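Local coordinates for protein endoglucanase (Mytilus edulis, PDB 1WC2) that hydrolyses internal beta-1,4-glucosidic linkages in cellulose and related beta-glucans, is active on carboxymethylcellulose and also shows expansin activity, at residues F57-G60 and G66-C69. Residues are numbered along the deposited sequence; the frame is centred on the assembly and turned at random.
Sequences FDSG and GQHC
In one of its two deposited conformers, Gln67 reaches across from the 66-69 turn to Ser59, and its side chain touches the other segment along its whole length. Gln67 CB lies 3.9 Å from Phe57 O. Gln67 CG comes next and passes Asp58 OD2 at 3.2 Å. The chain stays extended beyond CG (chi2 170°), which carries the amide out to Ser59. CD lies beside Ser59 OG. Gln67 OE1 accepts a hydrogen bond from Ser59 N (3.0 Å). The bond is nearly straight at the hydrogen (175°), but the donor sits well above the carbonyl plane rather than on a lone pair. Gln118 also donates to OE1. NE2 at the other corner donates a hydrogen bond to a water that also bonds Ser59 OG, so the water bridges the two side chains.

Asp58 holds the backbone of the same glutamine. Asp58 OD2 accepts a hydrogen bond from Gln67 N (2.9 Å) with its anti lone pair. OD1 instead turns to backbone N-H groups of its own loop, those of Lys62 and, weakly, Gly60. The Asp58 and Gln67 side chains cross at about a right angle. One residue back, Phe57 O accepts His68 N at 3.1 Å.

The Phe57 ring packs against Gly66 and Cys69, the two ends of the turn. Its CA-CB bond starts away from them, but with CG anti to the backbone N (chi1 179°) the ring end comes back. This puts one face against Gly66 CA, 4.1 Å from the Phe57 ring centroid, as a CH-pi contact. Cys69 SG approaches obliquely, 3.6 Å from Phe57 CE1. This sulfur is disulfide-bonded to Cys30, whose loop also packs on the ring.

Gly66 to Cys69 form a type I beta turn, closed by Cys69 N to Gly66 O. The contact draws together the loop between helix 54-57 and strand 72-78, a disulfide-linked connection in the double-psi beta-barrel fold of family 45 glycoside hydrolases.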
loop_
_atom_site.group_PDB
_atom_site.type_symbol
_atom_site.label_atom_id
_atom_site.label_comp_id
_atom_site.label_asym_id
_atom_site.label_seq_id
_atom_site.Cartn_x
_atom_site.Cartn_y
_atom_site.Cartn_z
ATOM N N PHE A 57 8.900 0.094 3.197
ATOM C CA PHE A 57 8.775 1.388 3.868
ATOM C C PHE A 57 10.157 2.026 4.085
ATOM O O PHE A 57 10.384 3.214 3.791
ATOM C CB PHE A 57 8.027 1.191 5.201
ATOM C CG PHE A 57 7.842 2.462 6.005
ATOM C CD1 PHE A 57 6.796 3.329 5.735
ATOM C CD2 PHE A 57 8.730 2.787 7.018
ATOM C CE1 PHE A 57 6.642 4.501 6.483
ATOM C CE2 PHE A 57 8.574 3.953 7.763
ATOM C CZ PHE A 57 7.543 4.808 7.497
ATOM N N ASP A 58 11.073 1.219 4.605
ATOM C CA ASP A 58 12.446 1.639 4.862
ATOM C C ASP A 58 13.344 0.414 5.056
ATOM O O ASP A 58 13.155 -0.360 6.001
ATOM C CB ASP A 58 12.548 2.510 6.116
ATOM C CG ASP A 58 13.868 3.220 6.177
ATOM O OD1 ASP A 58 14.792 2.697 6.859
ATOM O OD2 ASP A 58 14.042 4.269 5.515
ATOM N N SER A 59 14.337 0.255 4.186
ATOM C CA SER A 59 15.210 -0.921 4.220
ATOM C C SER A 59 16.131 -0.930 5.443
ATOM O O SER A 59 16.635 -1.993 5.823
ATOM C CB SER A 59 16.044 -1.008 2.941
ATOM O OG SER A 59 16.983 0.030 2.909
ATOM N N GLY A 60 16.359 0.242 6.031
ATOM C CA GLY A 60 17.100 0.367 7.268
ATOM C C GLY A 60 16.255 0.158 8.521
ATOM O O GLY A 60 16.723 0.437 9.627
ATOM N N GLY A 66 10.322 6.911 6.705
ATOM C CA GLY A 66 10.984 5.932 5.869
ATOM C C GLY A 66 11.273 6.447 4.467
ATOM O O GLY A 66 10.627 7.370 3.973
ATOM N N GLN A 67 12.224 5.788 3.817
ATOM C CA GLN A 67 12.609 6.046 2.417
ATOM C C GLN A 67 11.427 6.290 1.491
ATOM O O GLN A 67 11.477 7.180 0.631
ATOM C CB GLN A 67 13.382 4.843 1.841
ATOM C CG GLN A 67 14.780 4.617 2.405
ATOM C CD GLN A 67 15.372 3.288 1.971
ATOM O OE1 GLN A 67 14.696 2.249 1.992
ATOM N NE2 GLN A 67 16.633 3.315 1.553
ATOM N N HIS A 68 10.401 5.449 1.606
ATOM C CA HIS A 68 9.312 5.448 0.642
ATOM C C HIS A 68 8.045 6.153 1.118
ATOM O O HIS A 68 7.019 6.065 0.460
ATOM C CB HIS A 68 9.088 4.028 0.100
ATOM C CG HIS A 68 10.209 3.581 -0.792
ATOM N ND1 HIS A 68 10.814 2.346 -0.699
ATOM C CD2 HIS A 68 10.869 4.247 -1.771
ATOM C CE1 HIS A 68 11.774 2.262 -1.606
ATOM N NE2 HIS A 68 11.830 3.404 -2.265
ATOM N N CYS A 69 8.133 6.902 2.219
ATOM C CA CYS A 69 7.049 7.822 2.575
ATOM C C CYS A 69 6.754 8.775 1.411
ATOM O O CYS A 69 7.670 9.364 0.841
ATOM C CB CYS A 69 7.424 8.661 3.800
ATOM S SG CYS A 69 7.146 7.855 5.397
HETATM O O HOH W 1 18.151 0.928 0.624
#